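Local structure of ancylostoma secreted protein 1 (Necator americanus, 3NT8) at residues S60-L72 / W189-T203. The protein is a secreted hookworm protein built of two CAP domains and is probably associated with the transition of infective larvae to parasitism. Numbering follows the deposited sequence.
Sequences SGKLNPAKNMYKL and WETGQACQTGADCST
The carboxamide of N68 grips S202 with both of its ends. OD1 accepts the backbone N-H of S202, 2.8 Å from N, in a nearly straight bond (169°), the donor standing above the carbonyl plane, while ND2 gives a bent 2.7 Å bond to S202 OG, tilted out of the amide plane. A chi1 of 71° sets OG between S202's backbone N and carbonyl carbon, which brings it to N68 ND2. Water links N68 ND2 to E190 OE1, and a second water joins N68 N to D200 O. Beside this, the Y70 ring slides past T203, CE2 lying 3.6 Å from T203 CB; its hydroxyl continues to S207 and the backbone of Y204.

At the other end, the W189 indole is walled by A66, whose CB sits 3.4 Å from CD1, and by L63, whose CD2 meets the ring edge at CH2. NE1 makes only a weak bond to N64 O. F149 and V153 of helix 147-153 also touch the W189 side chain. Between the ends, two short, weakly bonded antiparallel segments meet, with backbone bonds from G192 N to P65 O and K67 N to E190 O.

Disulfides C195-C209 and C201-C214 brace the 189-203 side; the bonded N68 amide, bridging waters and W189 packing tie it to the N-terminal CAP domain.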
loop_
_atom_site.group_PDB
_atom_site.type_symbol
_atom_site.label_atom_id
_atom_site.label_comp_id
_atom_site.label_asym_id
_atom_site.label_seq_id
_atom_site.Cartn_x
_atom_site.Cartn_y
_atom_site.Cartn_z
ATOM N N SER A 60 20.845 14.098 -9.363
ATOM C CA SER A 60 22.251 14.153 -9.024
ATOM C C SER A 60 22.984 12.896 -9.391
ATOM O O SER A 60 24.083 12.980 -9.876
ATOM C CB SER A 60 22.510 14.490 -7.550
ATOM O OG SER A 60 23.893 14.760 -7.334
ATOM N N GLY A 61 22.507 11.731 -9.080
ATOM C CA GLY A 61 23.290 10.597 -9.551
ATOM C C GLY A 61 22.312 9.652 -10.240
ATOM O O GLY A 61 21.550 10.129 -11.062
ATOM N N LYS A 62 22.336 8.365 -9.888
ATOM C CA LYS A 62 21.378 7.375 -10.347
ATOM C C LYS A 62 20.369 7.037 -9.288
ATOM O O LYS A 62 20.708 6.948 -8.075
ATOM C CB LYS A 62 22.075 6.061 -10.761
ATOM C CG LYS A 62 23.021 6.167 -11.935
ATOM C CD LYS A 62 22.244 6.353 -13.249
ATOM C CE LYS A 62 23.236 6.422 -14.389
ATOM N NZ LYS A 62 22.521 6.573 -15.622
ATOM N N LEU A 63 19.131 6.757 -9.733
ATOM C CA LEU A 63 18.138 6.197 -8.833
ATOM C C LEU A 63 18.564 4.871 -8.311
ATOM O O LEU A 63 19.180 4.083 -9.048
ATOM C CB LEU A 63 16.795 6.026 -9.550
ATOM C CG LEU A 63 16.116 7.336 -9.945
ATOM C CD1 LEU A 63 14.907 7.099 -10.853
ATOM C CD2 LEU A 63 15.705 8.122 -8.704
ATOM N N ASN A 64 18.162 4.557 -7.076
ATOM C CA ASN A 64 18.397 3.224 -6.549
ATOM C C ASN A 64 17.782 2.104 -7.395
ATOM O O ASN A 64 16.661 2.250 -7.852
ATOM C CB ASN A 64 17.832 3.097 -5.120
ATOM C CG ASN A 64 18.581 3.924 -4.130
ATOM O OD1 ASN A 64 19.816 3.896 -4.135
ATOM N ND2 ASN A 64 17.840 4.707 -3.274
ATOM N N PRO A 65 18.492 0.958 -7.552
ATOM C CA PRO A 65 17.921 -0.258 -8.173
ATOM C C PRO A 65 16.738 -0.809 -7.382
ATOM O O PRO A 65 16.624 -0.532 -6.187
ATOM C CB PRO A 65 19.063 -1.266 -8.071
ATOM C CG PRO A 65 19.915 -0.776 -6.927
ATOM C CD PRO A 65 19.900 0.728 -7.174
ATOM N N ALA A 66 15.912 -1.631 -8.040
ATOM C CA ALA A 66 14.681 -2.080 -7.453
ATOM C C ALA A 66 14.512 -3.588 -7.426
ATOM O O ALA A 66 14.622 -4.254 -8.465
ATOM C CB ALA A 66 13.493 -1.450 -8.173
ATOM N N LYS A 67 14.132 -4.117 -6.262
ATOM C CA LYS A 67 13.651 -5.477 -6.200
ATOM C C LYS A 67 12.134 -5.427 -6.299
ATOM O O LYS A 67 11.516 -4.358 -6.054
ATOM C CB LYS A 67 14.109 -6.153 -4.912
ATOM C CG LYS A 67 13.717 -5.457 -3.610
ATOM C CD LYS A 67 14.176 -6.318 -2.400
ATOM C CE LYS A 67 13.747 -5.714 -1.062
ATOM N NZ LYS A 67 14.513 -6.272 0.147
ATOM N N ASN A 68 11.521 -6.562 -6.645
ATOM C CA ASN A 68 10.038 -6.621 -6.785
ATOM C C ASN A 68 9.452 -5.522 -7.721
ATOM O O ASN A 68 8.379 -5.001 -7.497
ATOM C CB ASN A 68 9.373 -6.534 -5.386
ATOM C CG ASN A 68 9.821 -7.637 -4.439
ATOM O OD1 ASN A 68 10.138 -8.747 -4.862
ATOM N ND2 ASN A 68 9.788 -7.358 -3.159
ATOM N N MET A 69 10.176 -5.120 -8.760
ATOM C CA MET A 69 9.612 -4.167 -9.721
ATOM C C MET A 69 8.837 -4.927 -10.745
ATOM O O MET A 69 9.425 -5.672 -11.547
ATOM C CB MET A 69 10.691 -3.346 -10.404
ATOM C CG MET A 69 10.159 -2.360 -11.442
ATOM S SD MET A 69 9.183 -0.987 -10.783
ATOM C CE MET A 69 10.353 0.018 -9.868
ATOM N N TYR A 70 7.512 -4.790 -10.695
ATOM C CA TYR A 70 6.596 -5.497 -11.625
ATOM C C TYR A 70 6.413 -4.848 -13.018
ATOM O O TYR A 70 6.351 -3.607 -13.178
ATOM C CB TYR A 70 5.230 -5.823 -10.966
ATOM C CG TYR A 70 5.301 -7.005 -10.032
ATOM C CD1 TYR A 70 4.763 -8.242 -10.416
ATOM C CD2 TYR A 70 6.019 -6.936 -8.844
ATOM C CE1 TYR A 70 4.878 -9.340 -9.640
ATOM C CE2 TYR A 70 6.119 -8.050 -8.012
ATOM C CZ TYR A 70 5.552 -9.224 -8.397
ATOM O OH TYR A 70 5.692 -10.304 -7.540
ATOM N N LYS A 71 6.386 -5.716 -14.009
ATOM C CA LYS A 71 6.093 -5.347 -15.389
ATOM C C LYS A 71 4.606 -5.116 -15.405
ATOM O O LYS A 71 3.874 -5.901 -14.816
ATOM C CB LYS A 71 6.424 -6.500 -16.308
ATOM C CG LYS A 71 6.316 -6.175 -17.776
ATOM C CD LYS A 71 6.820 -7.349 -18.638
ATOM C CE LYS A 71 6.780 -6.917 -20.172
ATOM N NZ LYS A 71 6.990 -8.049 -21.120
ATOM N N LEU A 72 4.174 -4.052 -16.059
ATOM C CA LEU A 72 2.750 -3.793 -16.285
ATOM C C LEU A 72 2.196 -4.618 -17.419
ATOM O O LEU A 72 2.876 -4.841 -18.424
ATOM C CB LEU A 72 2.535 -2.261 -16.569
ATOM C CG LEU A 72 3.091 -1.290 -15.494
ATOM C CD1 LEU A 72 2.807 0.240 -15.728
ATOM C CD2 LEU A 72 2.500 -1.684 -14.151
ATOM N N TRP A 189 9.472 2.161 -4.340
ATOM C CA TRP A 189 10.013 0.811 -4.570
ATOM C C TRP A 189 11.050 0.524 -3.474
ATOM O O TRP A 189 11.599 1.449 -2.803
ATOM C CB TRP A 189 10.648 0.667 -6.021
ATOM C CG TRP A 189 11.916 1.515 -6.210
ATOM C CD1 TRP A 189 13.229 1.140 -5.935
ATOM C CD2 TRP A 189 11.999 2.858 -6.722
ATOM N NE1 TRP A 189 14.105 2.154 -6.270
ATOM C CE2 TRP A 189 13.378 3.217 -6.756
ATOM C CE3 TRP A 189 11.054 3.780 -7.182
ATOM C CZ2 TRP A 189 13.809 4.480 -7.164
ATOM C CZ3 TRP A 189 11.496 5.020 -7.628
ATOM C CH2 TRP A 189 12.861 5.371 -7.582
ATOM N N GLU A 190 11.405 -0.749 -3.344
ATOM C CA GLU A 190 12.415 -1.117 -2.350
ATOM C C GLU A 190 13.749 -1.255 -2.993
ATOM O O GLU A 190 13.883 -1.863 -4.037
ATOM C CB GLU A 190 12.004 -2.394 -1.611
ATOM C CG GLU A 190 10.861 -2.133 -0.605
ATOM C CD GLU A 190 10.510 -3.341 0.250
ATOM O OE1 GLU A 190 10.346 -4.461 -0.293
ATOM O OE2 GLU A 190 10.381 -3.140 1.479
ATOM N N THR A 191 14.751 -0.635 -2.397
ATOM C CA THR A 191 16.137 -0.766 -2.906
ATOM C C THR A 191 16.583 -2.260 -2.820
ATOM O O THR A 191 16.469 -2.912 -1.764
ATOM C CB THR A 191 17.106 0.228 -2.192
ATOM O OG1 THR A 191 16.565 1.549 -2.189
ATOM C CG2 THR A 191 18.439 0.310 -2.886
ATOM N N GLY A 192 17.025 -2.807 -3.954
ATOM C CA GLY A 192 17.697 -4.095 -3.951
ATOM C C GLY A 192 18.066 -4.450 -5.350
ATOM O O GLY A 192 17.799 -3.675 -6.266
ATOM N N GLN A 193 18.736 -5.580 -5.552
ATOM C CA GLN A 193 18.942 -6.078 -6.908
ATOM C C GLN A 193 17.621 -6.477 -7.590
ATOM O O GLN A 193 16.739 -7.041 -6.982
ATOM C CB GLN A 193 19.858 -7.300 -6.887
ATOM C CG GLN A 193 20.511 -7.635 -8.230
ATOM C CD GLN A 193 21.274 -8.961 -8.210
ATOM O OE1 GLN A 193 21.025 -9.854 -7.360
ATOM N NE2 GLN A 193 22.197 -9.108 -9.152
ATOM N N ALA A 194 17.552 -6.235 -8.892
ATOM C CA ALA A 194 16.427 -6.642 -9.701
ATOM C C ALA A 194 16.355 -8.163 -9.732
ATOM O O ALA A 194 17.382 -8.824 -9.577
ATOM C CB ALA A 194 16.591 -6.097 -11.087
ATOM N N CYS A 195 15.161 -8.707 -9.948
ATOM C CA CYS A 195 14.975 -10.126 -9.898
ATOM C C CYS A 195 15.826 -10.866 -10.916
ATOM O O CYS A 195 16.064 -10.366 -12.049
ATOM C CB CYS A 195 13.491 -10.511 -10.063
ATOM S SG CYS A 195 12.780 -10.198 -11.751
ATOM N N GLN A 196 16.250 -12.069 -10.504
ATOM C CA GLN A 196 17.043 -12.964 -11.319
ATOM C C GLN A 196 16.186 -14.120 -11.774
ATOM O O GLN A 196 16.246 -14.519 -12.922
ATOM C CB GLN A 196 18.264 -13.445 -10.519
ATOM C CG GLN A 196 19.136 -12.277 -9.979
ATOM C CD GLN A 196 19.651 -11.372 -11.127
ATOM O OE1 GLN A 196 20.326 -11.853 -12.058
ATOM N NE2 GLN A 196 19.340 -10.064 -11.056
ATOM N N THR A 197 15.402 -14.668 -10.857
ATOM C CA THR A 197 14.395 -15.646 -11.183
ATOM C C THR A 197 13.085 -15.179 -10.548
ATOM O O THR A 197 13.021 -14.146 -9.879
ATOM C CB THR A 197 14.716 -17.032 -10.566
ATOM O OG1 THR A 197 14.734 -16.890 -9.144
ATOM C CG2 THR A 197 16.088 -17.575 -11.053
ATOM N N GLY A 198 12.035 -15.956 -10.756
ATOM C CA GLY A 198 10.752 -15.589 -10.246
ATOM C C GLY A 198 10.665 -15.788 -8.745
ATOM O O GLY A 198 9.799 -15.230 -8.089
ATOM N N ALA A 199 11.578 -16.560 -8.198
ATOM C CA ALA A 199 11.643 -16.764 -6.748
ATOM C C ALA A 199 12.062 -15.497 -6.021
ATOM O O ALA A 199 11.879 -15.413 -4.793
ATOM C CB ALA A 199 12.604 -17.843 -6.444
ATOM N N ASP A 200 12.607 -14.521 -6.768
ATOM C CA ASP A 200 13.071 -13.265 -6.153
ATOM C C ASP A 200 11.962 -12.255 -5.980
ATOM O O ASP A 200 12.165 -11.189 -5.357
ATOM C CB ASP A 200 14.169 -12.576 -6.929
ATOM C CG ASP A 200 15.410 -13.360 -7.009
ATOM O OD1 ASP A 200 15.872 -13.879 -5.990
ATOM O OD2 ASP A 200 15.937 -13.410 -8.124
ATOM N N CYS A 201 10.795 -12.576 -6.527
ATOM C CA CYS A 201 9.697 -11.637 -6.459
ATOM C C CYS A 201 8.786 -12.004 -5.307
ATOM O O CYS A 201 8.143 -13.062 -5.341
ATOM C CB CYS A 201 8.943 -11.635 -7.754
ATOM S SG CYS A 201 10.025 -11.401 -9.182
ATOM N N SER A 202 8.747 -11.127 -4.298
ATOM C CA SER A 202 8.142 -11.422 -3.000
ATOM C C SER A 202 6.748 -10.849 -2.851
ATOM O O SER A 202 5.958 -11.340 -2.033
ATOM C CB SER A 202 9.074 -10.983 -1.840
ATOM O OG SER A 202 9.136 -9.552 -1.721
ATOM N N THR A 203 6.405 -9.866 -3.684
ATOM C CA THR A 203 5.118 -9.218 -3.629
ATOM C C THR A 203 3.941 -10.162 -3.941
ATOM O O THR A 203 2.984 -10.247 -3.167
ATOM C CB THR A 203 5.072 -7.987 -4.547
ATOM O OG1 THR A 203 6.291 -7.247 -4.379
ATOM C CG2 THR A 203 3.866 -7.090 -4.134
HETATM O O HOH W 1 12.763 -6.202 -9.652
HETATM O O HOH W 2 9.704 -2.728 -4.482
HETATM O O HOH W 3 12.884 -8.824 -6.915
HETATM O O HOH W 4 9.043 -4.565 -2.471
HETATM O O HOH W 5 6.370 -4.825 -5.377
#